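PDB 5CML: OsmC family protein from Rhodothermus marinus, which probably hydrolyses carboxyl esters as a serine esterase, this chain being the alpha/beta-hydrolase domain of a longer protein that also carries an OsmC domain. Local coordinates for residues R52-T56 with Q57-V61; L88-A91 with C92-L95; F94-Q98 with Y99-A103; K170-L173 with E174-R178; D183-R186 with T187-R190. All coordinates share one frame; numbering follows the deposited sequence.

Interaction 1 (R52-T56 with Q57-V61); sequences RALTT and QGYAV
Leu54 and Tyr59 each set CG opposite their own carbonyl carbon and beside the backbone N (chi1 -65° in both), which lays methyl CD2 of the leucine over one face of the tyrosine ring. Nearer the helix backbone, Leu54 CB meets Val61 CG2 at 3.7 Å, the two side chains crossing at about a right angle. The carbonyl of Leu54 holds the turn. Its O accepts from Gln57 N at 3.0 Å and from Tyr59 N at 3.1 Å, the two donors arriving from opposite faces of the carbonyl plane. The same oxygen lies in the plane of the Tyr59 ring, 3.3 Å from CD1. One residue along, Gly58 N donates to Thr55 O at 2.9 Å, and the positive phi of Gly58 (101°) completes a Schellman motif. Tyr59 O, buried without a hydrogen-bond partner in the model, receives the CA-H of Thr55 with CA to O 3.3 Å. A water joins Ala53 O to Gln57 NE2, an amide nitrogen that also reaches Glu242 O. The turn links helix 45-56 to strand 59-65 in the beta-alpha-beta unit begun by strand 30-36, while helix 234-252 packs on Tyr59 and takes its OH at Gly245 O.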
loop_
_atom_site.group_PDB
_atom_site.type_symbol
_atom_site.label_atom_id
_atom_site.label_comp_id
_atom_site.label_asym_id
_atom_site.label_seq_id
_atom_site.Cartn_x
_atom_site.Cartn_y
_atom_site.Cartn_z
ATOM N N ARG A 52 -6.759 11.497 5.672
ATOM C CA ARG A 52 -7.091 12.850 6.094
ATOM C C ARG A 52 -5.818 13.656 6.422
ATOM O O ARG A 52 -5.705 14.818 6.074
ATOM C CB ARG A 52 -8.040 12.799 7.281
ATOM C CG ARG A 52 -8.579 14.099 7.609
ATOM C CD ARG A 52 -9.768 14.010 8.526
ATOM N NE ARG A 52 -9.461 13.385 9.801
ATOM C CZ ARG A 52 -9.934 12.208 10.210
ATOM N NH1 ARG A 52 -10.770 11.501 9.454
ATOM N NH2 ARG A 52 -9.581 11.739 11.392
ATOM N N ALA A 53 -4.821 13.023 7.035
ATOM C CA ALA A 53 -3.585 13.733 7.291
ATOM C C ALA A 53 -2.933 14.183 5.988
ATOM O O ALA A 53 -2.371 15.273 5.911
ATOM C CB ALA A 53 -2.613 12.843 8.106
ATOM N N LEU A 54 -2.992 13.328 4.968
ATOM C CA LEU A 54 -2.413 13.652 3.670
ATOM C C LEU A 54 -3.204 14.763 2.967
ATOM O O LEU A 54 -2.611 15.702 2.435
ATOM C CB LEU A 54 -2.343 12.395 2.803
ATOM C CG LEU A 54 -1.388 11.327 3.353
ATOM C CD1 LEU A 54 -1.496 10.042 2.563
ATOM C CD2 LEU A 54 0.039 11.810 3.327
ATOM N N THR A 55 -4.528 14.684 2.957
ATOM C CA THR A 55 -5.285 15.752 2.306
ATOM C C THR A 55 -5.098 17.110 2.990
ATOM O O THR A 55 -5.102 18.151 2.318
ATOM C CB THR A 55 -6.792 15.417 2.203
ATOM O OG1 THR A 55 -7.342 15.126 3.488
ATOM C CG2 THR A 55 -7.028 14.238 1.283
ATOM N N THR A 56 -4.876 17.097 4.298
ATOM C CA THR A 56 -4.602 18.319 5.054
ATOM C C THR A 56 -3.345 19.016 4.523
ATOM O O THR A 56 -3.242 20.249 4.545
ATOM C CB THR A 56 -4.430 17.981 6.548
ATOM O OG1 THR A 56 -5.702 17.599 7.093
ATOM C CG2 THR A 56 -3.863 19.172 7.352
ATOM N N GLN A 57 -2.404 18.214 4.036
ATOM C CA GLN A 57 -1.149 18.720 3.506
ATOM C C GLN A 57 -1.204 18.974 2.008
ATOM O O GLN A 57 -0.187 19.331 1.396
ATOM C CB GLN A 57 -0.018 17.734 3.813
ATOM C CG GLN A 57 0.298 17.654 5.287
ATOM C CD GLN A 57 1.535 16.844 5.555
ATOM O OE1 GLN A 57 2.508 16.912 4.810
ATOM N NE2 GLN A 57 1.503 16.063 6.610
ATOM N N GLY A 58 -2.376 18.776 1.414
ATOM C CA GLY A 58 -2.577 19.120 0.018
ATOM C C GLY A 58 -2.525 17.967 -0.968
ATOM O O GLY A 58 -2.605 18.180 -2.179
ATOM N N TYR A 59 -2.389 16.743 -0.466
ATOM C CA TYR A 59 -2.381 15.569 -1.345
ATOM C C TYR A 59 -3.784 15.129 -1.710
ATOM O O TYR A 59 -4.730 15.340 -0.946
ATOM C CB TYR A 59 -1.684 14.383 -0.673
ATOM C CG TYR A 59 -0.218 14.544 -0.399
ATOM C CD1 TYR A 59 0.228 15.170 0.755
ATOM C CD2 TYR A 59 0.726 14.002 -1.262
ATOM C CE1 TYR A 59 1.582 15.279 1.026
ATOM C CE2 TYR A 59 2.077 14.105 -1.012
ATOM C CZ TYR A 59 2.502 14.751 0.143
ATOM O OH TYR A 59 3.840 14.874 0.410
ATOM N N ALA A 60 -3.914 14.499 -2.877
ATOM C CA ALA A 60 -5.088 13.701 -3.174
ATOM C C ALA A 60 -4.689 12.258 -3.001
ATOM O O ALA A 60 -3.574 11.888 -3.357
ATOM C CB ALA A 60 -5.617 13.974 -4.608
ATOM N N VAL A 61 -5.601 11.446 -2.482
ATOM C CA VAL A 61 -5.287 10.051 -2.143
ATOM C C VAL A 61 -6.338 9.101 -2.716
ATOM O O VAL A 61 -7.533 9.232 -2.403
ATOM C CB VAL A 61 -5.218 9.837 -0.603
ATOM C CG1 VAL A 61 -4.818 8.410 -0.289
ATOM C CG2 VAL A 61 -4.225 10.786 0.074
HETATM O O HOH W 1 -1.230 16.484 8.137
#

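Interaction 2 (L88-A91 with C92-L95); sequences LRAA and CRFL
Ala91 and Leu95 stand on the tightly packed side of this helical stretch, where Leu95 N donates to Ala91 O at 3.1 Å and CG of Leu95 rests 3.7 Å from the same oxygen. Phe94 adds to the crowding there: its CB is 3.5 Å from Ala91 O, and the ring presents its edge to that carbonyl. Cys92 is also buried, its SG 3.6 Å from Leu88 O, one turn back. The solvent side is looser: Arg93 is exposed, bends at chi3 (-57°) and folds back along the helix surface, laying one guanidinium face over the backbone with Ala90 CA 3.6 Å above its plane. NH1 of Arg93 touches CB of Arg89 at 3.6 Å and NH2 touches CB of Ala90 at 3.7 Å. A salt bridge from NH2 to Glu86 probably steadies this fold-back. Arg89 instead runs out extended, to Glu121 through NE and to Glu175 through NH2, so the two positive groups part, with Arg89 NE 6.3 Å from Arg93 NH1. Helix 85-98 packs Leu88, Ala91, Cys92 and Leu95 on strand 30-36, reaches strand 59-65 through Leu88, Phe94 and Leu95, and meets Phe8 of strand 2-9 with Ala90, Ala91 and Phe94.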
loop_
_atom_site.group_PDB
_atom_site.type_symbol
_atom_site.label_atom_id
_atom_site.label_comp_id
_atom_site.label_asym_id
_atom_site.label_seq_id
_atom_site.Cartn_x
_atom_site.Cartn_y
_atom_site.Cartn_z
ATOM N N LEU A 88 -3.644 -3.200 -9.232
ATOM C CA LEU A 88 -2.896 -2.020 -8.797
ATOM C C LEU A 88 -2.464 -1.186 -10.003
ATOM O O LEU A 88 -2.584 0.039 -9.996
ATOM C CB LEU A 88 -1.671 -2.427 -7.983
ATOM C CG LEU A 88 -1.552 -1.824 -6.601
ATOM C CD1 LEU A 88 -2.826 -2.049 -5.763
ATOM C CD2 LEU A 88 -0.321 -2.421 -5.936
ATOM N N ARG A 89 -1.992 -1.850 -11.058
ATOM C CA ARG A 89 -1.624 -1.126 -12.270
ATOM C C ARG A 89 -2.843 -0.404 -12.843
ATOM O O ARG A 89 -2.714 0.724 -13.305
ATOM C CB ARG A 89 -1.017 -2.072 -13.316
ATOM C CG ARG A 89 0.273 -2.720 -12.859
ATOM C CD ARG A 89 0.696 -3.762 -13.852
ATOM N NE ARG A 89 1.891 -4.446 -13.374
ATOM C CZ ARG A 89 2.014 -5.761 -13.263
ATOM N NH1 ARG A 89 1.024 -6.578 -13.629
ATOM N NH2 ARG A 89 3.142 -6.260 -12.783
ATOM N N ALA A 90 -4.014 -1.041 -12.780
ATOM C CA ALA A 90 -5.247 -0.449 -13.298
ATOM C C ALA A 90 -5.609 0.829 -12.534
ATOM O O ALA A 90 -6.132 1.808 -13.111
ATOM C CB ALA A 90 -6.385 -1.454 -13.224
ATOM N N ALA A 91 -5.313 0.831 -11.239
ATOM C CA ALA A 91 -5.597 1.988 -10.419
ATOM C C ALA A 91 -4.666 3.133 -10.815
ATOM O O ALA A 91 -5.064 4.303 -10.824
ATOM C CB ALA A 91 -5.429 1.655 -8.940
ATOM N N CYS A 92 -3.410 2.795 -11.092
ATOM C CA CYS A 92 -2.436 3.790 -11.517
ATOM C C CYS A 92 -2.823 4.381 -12.879
ATOM O O CYS A 92 -2.727 5.597 -13.084
ATOM C CB CYS A 92 -1.044 3.193 -11.585
ATOM S SG CYS A 92 -0.281 2.846 -9.977
ATOM N N ARG A 93 -3.278 3.527 -13.795
ATOM C CA ARG A 93 -3.730 3.991 -15.117
ATOM C C ARG A 93 -4.944 4.912 -14.996
ATOM O O ARG A 93 -5.064 5.889 -15.735
ATOM C CB ARG A 93 -4.047 2.802 -16.037
ATOM C CG ARG A 93 -2.769 2.043 -16.450
ATOM C CD ARG A 93 -2.994 1.145 -17.652
ATOM N NE ARG A 93 -4.067 0.197 -17.406
ATOM C CZ ARG A 93 -3.913 -0.999 -16.849
ATOM N NH1 ARG A 93 -2.710 -1.438 -16.466
ATOM N NH2 ARG A 93 -4.975 -1.769 -16.681
ATOM N N PHE A 94 -5.832 4.607 -14.056
ATOM C CA PHE A 94 -7.016 5.428 -13.821
ATOM C C PHE A 94 -6.582 6.830 -13.407
ATOM O O PHE A 94 -7.075 7.824 -13.937
ATOM C CB PHE A 94 -7.904 4.783 -12.755
ATOM C CG PHE A 94 -8.923 5.714 -12.158
ATOM C CD1 PHE A 94 -10.104 5.981 -12.820
ATOM C CD2 PHE A 94 -8.706 6.315 -10.929
ATOM C CE1 PHE A 94 -11.042 6.828 -12.271
ATOM C CE2 PHE A 94 -9.655 7.163 -10.385
ATOM C CZ PHE A 94 -10.816 7.417 -11.058
ATOM N N LEU A 95 -5.619 6.909 -12.484
ATOM C CA LEU A 95 -5.136 8.220 -12.038
ATOM C C LEU A 95 -4.442 8.978 -13.171
ATOM O O LEU A 95 -4.649 10.202 -13.339
ATOM C CB LEU A 95 -4.195 8.059 -10.838
ATOM C CG LEU A 95 -4.868 7.745 -9.505
ATOM C CD1 LEU A 95 -3.778 7.451 -8.489
ATOM C CD2 LEU A 95 -5.779 8.916 -9.008
#

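Interaction 3 (F94-Q98 with Y99-A103); sequences FLSAQ and YEPPA
Leu95 and Tyr99 make the polar link: Tyr99 N donates to Leu95 O at 2.8 Å, a bent bond (138° at the hydrogen) that finishes the last turn of the helix. Glu100 N also comes within 3.0 Å of Leu95 O, but its angle is too poor for a bond. Ser96 OG hydrogen-bonds back to Cys92 O while touching Pro101 CB at 3.5 Å. The aromatic contact is oblique. Phe94 and Tyr99 lie side by side and point the same way, their ring planes at 57°, with Phe94 CZ set in the plane of the tyrosine ring and 3.8 Å from its CE2. With CG of Tyr99 beside its own N (chi1 -66°), one face of the ring lies against the carbonyl of Gln98, whose O is 3.3 Å from Tyr99 CG. This is the exit of helix 85-98 in the alpha/beta fold: Tyr99 is the first residue to leave helical angles, and the chain then runs through two prolines to strand 104-108. Apolar contacts follow the loop. Leu95 divides its methyls, CD2 reaching Tyr99 CB at 4.1 Å and CD1 reaching Pro102 CB at 3.9 Å. Tyr31 of strand 30-36 meets the Tyr99 ring and also touches Leu95 and Glu100.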
loop_
_atom_site.group_PDB
_atom_site.type_symbol
_atom_site.label_atom_id
_atom_site.label_comp_id
_atom_site.label_asym_id
_atom_site.label_seq_id
_atom_site.Cartn_x
_atom_site.Cartn_y
_atom_site.Cartn_z
ATOM N N PHE A 94 -5.832 4.607 -14.056
ATOM C CA PHE A 94 -7.016 5.428 -13.821
ATOM C C PHE A 94 -6.582 6.830 -13.407
ATOM O O PHE A 94 -7.075 7.824 -13.937
ATOM C CB PHE A 94 -7.904 4.783 -12.755
ATOM C CG PHE A 94 -8.923 5.714 -12.158
ATOM C CD1 PHE A 94 -10.104 5.981 -12.820
ATOM C CD2 PHE A 94 -8.706 6.315 -10.929
ATOM C CE1 PHE A 94 -11.042 6.828 -12.271
ATOM C CE2 PHE A 94 -9.655 7.163 -10.385
ATOM C CZ PHE A 94 -10.816 7.417 -11.058
ATOM N N LEU A 95 -5.619 6.909 -12.484
ATOM C CA LEU A 95 -5.136 8.220 -12.038
ATOM C C LEU A 95 -4.442 8.978 -13.171
ATOM O O LEU A 95 -4.649 10.202 -13.339
ATOM C CB LEU A 95 -4.195 8.059 -10.838
ATOM C CG LEU A 95 -4.868 7.745 -9.505
ATOM C CD1 LEU A 95 -3.778 7.451 -8.489
ATOM C CD2 LEU A 95 -5.779 8.916 -9.008
ATOM N N SER A 96 -3.644 8.254 -13.958
ATOM C CA SER A 96 -2.949 8.864 -15.085
ATOM C C SER A 96 -3.921 9.460 -16.088
ATOM O O SER A 96 -3.681 10.542 -16.620
ATOM C CB SER A 96 -2.048 7.837 -15.791
ATOM O OG SER A 96 -0.958 7.503 -14.975
ATOM N N ALA A 97 -5.038 8.778 -16.311
ATOM C CA ALA A 97 -6.010 9.221 -17.311
ATOM C C ALA A 97 -6.921 10.322 -16.777
ATOM O O ALA A 97 -7.104 11.360 -17.425
ATOM C CB ALA A 97 -6.836 8.046 -17.773
ATOM N N GLN A 98 -7.503 10.098 -15.603
ATOM C CA GLN A 98 -8.565 10.976 -15.106
ATOM C C GLN A 98 -8.081 12.062 -14.164
ATOM O O GLN A 98 -8.783 13.072 -13.976
ATOM C CB GLN A 98 -9.665 10.157 -14.423
ATOM C CG GLN A 98 -10.362 9.232 -15.425
ATOM C CD GLN A 98 -11.726 8.720 -14.992
ATOM O OE1 GLN A 98 -12.517 9.433 -14.363
ATOM N NE2 GLN A 98 -12.019 7.473 -15.355
ATOM N N TYR A 99 -6.867 11.893 -13.636
ATOM C CA TYR A 99 -6.289 12.852 -12.707
ATOM C C TYR A 99 -4.859 13.126 -13.157
ATOM O O TYR A 99 -4.668 13.573 -14.285
ATOM C CB TYR A 99 -6.428 12.336 -11.256
ATOM C CG TYR A 99 -7.900 12.290 -10.884
ATOM C CD1 TYR A 99 -8.558 13.441 -10.466
ATOM C CD2 TYR A 99 -8.650 11.132 -11.027
ATOM C CE1 TYR A 99 -9.889 13.430 -10.188
ATOM C CE2 TYR A 99 -10.011 11.117 -10.754
ATOM C CZ TYR A 99 -10.623 12.273 -10.340
ATOM O OH TYR A 99 -11.974 12.301 -10.056
ATOM N N GLU A 100 -3.864 12.888 -12.312
ATOM C CA GLU A 100 -2.476 12.976 -12.720
ATOM C C GLU A 100 -1.811 11.652 -12.355
ATOM O O GLU A 100 -2.235 11.008 -11.405
ATOM C CB GLU A 100 -1.748 14.136 -12.018
ATOM C CG GLU A 100 -2.370 15.507 -12.273
ATOM C CD GLU A 100 -2.052 16.046 -13.655
ATOM O OE1 GLU A 100 -1.003 15.663 -14.222
ATOM O OE2 GLU A 100 -2.860 16.855 -14.174
ATOM N N PRO A 101 -0.781 11.251 -13.105
ATOM C CA PRO A 101 -0.070 10.041 -12.694
ATOM C C PRO A 101 0.397 10.163 -11.256
ATOM O O PRO A 101 0.868 11.249 -10.842
ATOM C CB PRO A 101 1.122 9.975 -13.660
ATOM C CG PRO A 101 0.657 10.744 -14.869
ATOM C CD PRO A 101 -0.193 11.858 -14.310
ATOM N N PRO A 102 0.262 9.077 -10.480
ATOM C CA PRO A 102 0.618 9.248 -9.059
ATOM C C PRO A 102 2.118 9.439 -8.864
ATOM O O PRO A 102 2.942 8.735 -9.465
ATOM C CB PRO A 102 0.138 7.946 -8.409
ATOM C CG PRO A 102 0.156 6.935 -9.560
ATOM C CD PRO A 102 -0.238 7.728 -10.782
ATOM N N ALA A 103 2.456 10.399 -8.014
ATOM C CA ALA A 103 3.833 10.714 -7.696
ATOM C C ALA A 103 4.261 10.013 -6.417
ATOM O O ALA A 103 5.436 9.959 -6.130
ATOM C CB ALA A 103 4.017 12.215 -7.554
#

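Interaction 4 (K170-L173 with E174-R178); sequences KQFL and EELER
Glu175 N donates to Gln171 O at 2.8 Å, the shortest of the backbone bonds between 170-173 and 174-178, and Glu175 CB crowds the same oxygen at 3.2 Å. Both side chains send CG opposite the backbone N (chi1 178° in Gln171, -174° in Glu175) and run extended in the same direction, one turn apart. Gln171 CG is 4.0 Å from Glu175 OE1, and the amide and carboxylate planes stand 42° apart. Their ends take other partners: Gln171 OE1 accepts from Asn84, and Glu175 OE2 turns to helix 85-98. Helix 170-179 follows the small antiparallel sheet of strands 144-146, 156-159 and 166-169; both belong to the long excursion between strands 127-131 and 192-196 of the main sheet, where alpha/beta hydrolases commonly carry a cap. On the inner side, CD2 of Leu176 sits 4.3 Å from Phe172 CZ and 4.3 Å from Leu173 CD1. Phe172 meets Phe66 edge-to-face and touches Ala114, while Leu173 packs on helix 137-141.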
loop_
_atom_site.group_PDB
_atom_site.type_symbol
_atom_site.label_atom_id
_atom_site.label_comp_id
_atom_site.label_asym_id
_atom_site.label_seq_id
_atom_site.Cartn_x
_atom_site.Cartn_y
_atom_site.Cartn_z
ATOM N N LYS A 170 -3.567 -16.566 -6.171
ATOM C CA LYS A 170 -2.276 -17.249 -6.001
ATOM C C LYS A 170 -1.218 -16.615 -6.901
ATOM O O LYS A 170 -0.023 -16.638 -6.579
ATOM C CB LYS A 170 -2.384 -18.743 -6.310
ATOM C CG LYS A 170 -3.217 -19.539 -5.313
ATOM C CD LYS A 170 -3.335 -21.004 -5.748
ATOM C CE LYS A 170 -4.514 -21.708 -5.087
ATOM N NZ LYS A 170 -4.649 -23.134 -5.524
ATOM N N GLN A 171 -1.670 -16.039 -8.013
ATOM C CA GLN A 171 -0.799 -15.322 -8.938
ATOM C C GLN A 171 -0.003 -14.234 -8.213
ATOM O O GLN A 171 1.137 -13.954 -8.581
ATOM C CB GLN A 171 -1.631 -14.713 -10.089
ATOM C CG GLN A 171 -0.829 -13.888 -11.107
ATOM C CD GLN A 171 -1.712 -13.122 -12.087
ATOM O OE1 GLN A 171 -2.829 -12.715 -11.755
ATOM N NE2 GLN A 171 -1.210 -12.922 -13.301
ATOM N N PHE A 172 -0.586 -13.632 -7.176
ATOM C CA PHE A 172 0.110 -12.588 -6.440
ATOM C C PHE A 172 1.443 -13.093 -5.865
ATOM O O PHE A 172 2.484 -12.511 -6.133
ATOM C CB PHE A 172 -0.766 -12.032 -5.308
ATOM C CG PHE A 172 -0.052 -11.060 -4.416
ATOM C CD1 PHE A 172 0.265 -9.788 -4.871
ATOM C CD2 PHE A 172 0.309 -11.415 -3.123
ATOM C CE1 PHE A 172 0.942 -8.895 -4.061
ATOM C CE2 PHE A 172 0.981 -10.514 -2.303
ATOM C CZ PHE A 172 1.291 -9.254 -2.773
ATOM N N LEU A 173 1.416 -14.161 -5.073
ATOM C CA LEU A 173 2.645 -14.620 -4.454
ATOM C C LEU A 173 3.567 -15.186 -5.501
ATOM O O LEU A 173 4.770 -14.973 -5.421
ATOM C CB LEU A 173 2.397 -15.663 -3.374
ATOM C CG LEU A 173 3.666 -16.143 -2.640
ATOM C CD1 LEU A 173 4.632 -15.019 -2.234
ATOM C CD2 LEU A 173 3.289 -16.904 -1.400
ATOM N N GLU A 174 3.017 -15.906 -6.483
ATOM C CA GLU A 174 3.848 -16.428 -7.566
ATOM C C GLU A 174 4.634 -15.337 -8.277
ATOM O O GLU A 174 5.837 -15.483 -8.523
ATOM C CB GLU A 174 2.999 -17.185 -8.585
ATOM C CG GLU A 174 2.430 -18.455 -8.032
ATOM C CD GLU A 174 1.684 -19.273 -9.074
ATOM O OE1 GLU A 174 1.769 -18.952 -10.279
ATOM O OE2 GLU A 174 1.008 -20.241 -8.677
ATOM N N GLU A 175 3.946 -14.251 -8.619
ATOM C CA GLU A 175 4.581 -13.156 -9.315
ATOM C C GLU A 175 5.566 -12.412 -8.431
ATOM O O GLU A 175 6.611 -11.987 -8.895
ATOM C CB GLU A 175 3.502 -12.203 -9.852
ATOM C CG GLU A 175 4.012 -11.084 -10.737
ATOM C CD GLU A 175 2.888 -10.349 -11.464
ATOM O OE1 GLU A 175 1.697 -10.728 -11.292
ATOM O OE2 GLU A 175 3.197 -9.388 -12.220
ATOM N N LEU A 176 5.223 -12.236 -7.161
ATOM C CA LEU A 176 6.097 -11.574 -6.206
ATOM C C LEU A 176 7.399 -12.348 -6.033
ATOM O O LEU A 176 8.496 -11.786 -6.043
ATOM C CB LEU A 176 5.375 -11.441 -4.867
ATOM C CG LEU A 176 6.085 -10.656 -3.783
ATOM C CD1 LEU A 176 6.167 -9.200 -4.207
ATOM C CD2 LEU A 176 5.343 -10.792 -2.446
ATOM N N GLU A 177 7.266 -13.664 -5.923
ATOM C CA GLU A 177 8.407 -14.539 -5.776
ATOM C C GLU A 177 9.270 -14.501 -7.047
ATOM O O GLU A 177 10.502 -14.452 -6.976
ATOM C CB GLU A 177 7.894 -15.933 -5.439
ATOM C CG GLU A 177 8.919 -16.988 -5.314
ATOM C CD GLU A 177 8.334 -18.278 -4.739
ATOM O OE1 GLU A 177 7.529 -18.203 -3.773
ATOM O OE2 GLU A 177 8.668 -19.365 -5.271
ATOM N N ARG A 178 8.628 -14.447 -8.215
ATOM C CA ARG A 178 9.386 -14.409 -9.471
ATOM C C ARG A 178 10.130 -13.071 -9.656
ATOM O O ARG A 178 11.281 -13.082 -10.070
ATOM C CB ARG A 178 8.463 -14.683 -10.672
ATOM C CG ARG A 178 9.163 -14.664 -12.054
ATOM C CD ARG A 178 10.391 -15.616 -12.124
ATOM N NE ARG A 178 10.062 -16.991 -11.778
ATOM C CZ ARG A 178 9.763 -17.964 -12.641
ATOM N NH1 ARG A 178 9.733 -17.734 -13.953
ATOM N NH2 ARG A 178 9.501 -19.193 -12.176
#

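Interaction 5 (D183-R186 with T187-R190); sequences DQVR and TMRR
Thr187 settles on the carbonyl of Asp183 with both its backbone N and its side-chain hydroxyl: N donates to Asp183 O at 3.1 Å, and OG1 lies 3.0 Å from the same oxygen. OG1 gets there by sitting between its own N and carbonyl carbon (chi1 61°), a setting that also brings CG2 within 3.5 Å of Asp183 O. A second, weak bond runs from Thr187 N to Gln184 O. Met188 stays close to the last turn, its CB 3.4 Å from Gln184 O. Its chain bends at chi3 (66°), turning CE to within 4.5 Å of Val185 CG1 on the buried side. Around this core lies a salt bridge between side chains three residues apart. Arg186 also bends at chi3 and holds Asp183 OD1 with both terminal nitrogens, NH2 at 2.7 Å from above the carboxylate plane and NH1 at 2.9 Å from the anti side near that plane. Asp183 N is itself bonded to Asn180 OD1. Beyond the turn, a water accepts from Arg189 N and donates to Arg186 O at 2.6 Å, bridging the two. Farther out, Val185 packs on Ala215 and Met188 on Ala119. Arg189, with positive phi, is the first residue to leave helical angles: this is a helix C terminus turning toward strand 192-196, a helix-to-strand passage of the alpha/beta-hydrolase fold.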
loop_
_atom_site.group_PDB
_atom_site.type_symbol
_atom_site.label_atom_id
_atom_site.label_comp_id
_atom_site.label_asym_id
_atom_site.label_seq_id
_atom_site.Cartn_x
_atom_site.Cartn_y
_atom_site.Cartn_z
ATOM N N ASP A 183 15.194 -7.475 -4.973
ATOM C CA ASP A 183 15.790 -6.950 -6.209
ATOM C C ASP A 183 15.066 -5.689 -6.657
ATOM O O ASP A 183 15.690 -4.714 -7.064
ATOM C CB ASP A 183 15.745 -7.969 -7.366
ATOM C CG ASP A 183 16.805 -9.059 -7.262
ATOM O OD1 ASP A 183 17.715 -8.928 -6.412
ATOM O OD2 ASP A 183 16.731 -10.041 -8.066
ATOM N N GLN A 184 13.744 -5.724 -6.598
ATOM C CA GLN A 184 12.947 -4.574 -7.004
ATOM C C GLN A 184 13.254 -3.356 -6.134
ATOM O O GLN A 184 13.394 -2.234 -6.635
ATOM C CB GLN A 184 11.452 -4.920 -6.950
ATOM C CG GLN A 184 11.005 -5.889 -8.047
ATOM C CD GLN A 184 11.089 -5.267 -9.435
ATOM O OE1 GLN A 184 10.206 -4.518 -9.848
ATOM N NE2 GLN A 184 12.147 -5.557 -10.141
ATOM N N VAL A 185 13.397 -3.582 -4.837
ATOM C CA VAL A 185 13.638 -2.492 -3.918
ATOM C C VAL A 185 15.033 -1.919 -4.177
ATOM O O VAL A 185 15.239 -0.706 -4.150
ATOM C CB VAL A 185 13.482 -2.962 -2.469
ATOM C CG1 VAL A 185 13.974 -1.913 -1.492
ATOM C CG2 VAL A 185 12.022 -3.283 -2.178
ATOM N N ARG A 186 16.007 -2.798 -4.414
ATOM C CA ARG A 186 17.367 -2.350 -4.657
ATOM C C ARG A 186 17.483 -1.493 -5.936
ATOM O O ARG A 186 18.283 -0.548 -5.978
ATOM C CB ARG A 186 18.294 -3.565 -4.735
ATOM C CG ARG A 186 19.767 -3.212 -4.853
ATOM C CD ARG A 186 20.643 -4.459 -4.915
ATOM N NE ARG A 186 20.336 -5.287 -6.083
ATOM C CZ ARG A 186 19.731 -6.476 -6.052
ATOM N NH1 ARG A 186 19.361 -7.047 -4.901
ATOM N NH2 ARG A 186 19.509 -7.116 -7.192
ATOM N N THR A 187 16.686 -1.807 -6.965
ATOM C CA THR A 187 16.785 -1.121 -8.257
ATOM C C THR A 187 15.685 -0.073 -8.528
ATOM O O THR A 187 15.636 0.507 -9.607
ATOM C CB THR A 187 16.765 -2.131 -9.423
ATOM O OG1 THR A 187 15.528 -2.866 -9.428
ATOM C CG2 THR A 187 17.928 -3.087 -9.287
ATOM N N MET A 188 14.828 0.173 -7.542
ATOM C CA MET A 188 13.741 1.166 -7.634
ATOM C C MET A 188 14.210 2.598 -7.969
ATOM O O MET A 188 13.529 3.349 -8.681
ATOM C CB MET A 188 13.005 1.160 -6.293
ATOM C CG MET A 188 11.803 1.972 -6.184
ATOM S SD MET A 188 11.070 1.302 -4.700
ATOM C CE MET A 188 12.230 1.743 -3.381
ATOM N N ARG A 189 15.356 2.983 -7.412
ATOM C CA ARG A 189 15.944 4.294 -7.657
ATOM C C ARG A 189 14.947 5.402 -7.329
ATOM O O ARG A 189 14.807 6.386 -8.070
ATOM C CB ARG A 189 16.433 4.396 -9.110
ATOM C CG ARG A 189 17.576 3.430 -9.393
ATOM C CD ARG A 189 18.131 3.521 -10.821
ATOM N NE ARG A 189 19.373 2.754 -10.973
ATOM C CZ ARG A 189 19.440 1.425 -11.036
ATOM N NH1 ARG A 189 20.612 0.821 -11.181
ATOM N NH2 ARG A 189 18.339 0.690 -10.966
ATOM N N ARG A 190 14.228 5.205 -6.226
ATOM C CA ARG A 190 13.314 6.228 -5.708
ATOM C C ARG A 190 13.448 6.272 -4.199
ATOM O O ARG A 190 13.729 5.268 -3.569
ATOM C CB ARG A 190 11.839 5.956 -6.072
ATOM C CG ARG A 190 11.454 6.037 -7.563
ATOM C CD ARG A 190 11.733 7.421 -8.162
ATOM N NE ARG A 190 11.341 7.533 -9.567
ATOM C CZ ARG A 190 12.115 7.202 -10.603
ATOM N NH1 ARG A 190 13.344 6.719 -10.418
ATOM N NH2 ARG A 190 11.654 7.360 -11.837
HETATM O O HOH W 2 17.648 2.011 -5.808
#

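From the N terminus, interaction 1 closes the turn between helix 45-56 and strand 59-65. Interaction 2 then lies wholly along helix 85-98, and interaction 3 begins where it ends, sharing Phe94 and Leu95 and carrying the chain into the loop before strand 104-108. Interaction 4 runs within helix 170-179, and interaction 5 closes the turn from helix 181-187 toward strand 192-196. The contacts follow in series; none nests or crosses, although 2 and 3 overlap. Across the fold, the salt bridge between Arg89 and Glu175 joins interactions 2 and 4, tying helix 85-98 to the inserted region. Interactions 1 and 4 lie on opposite sides of the domain, with centres about 32 Å apart.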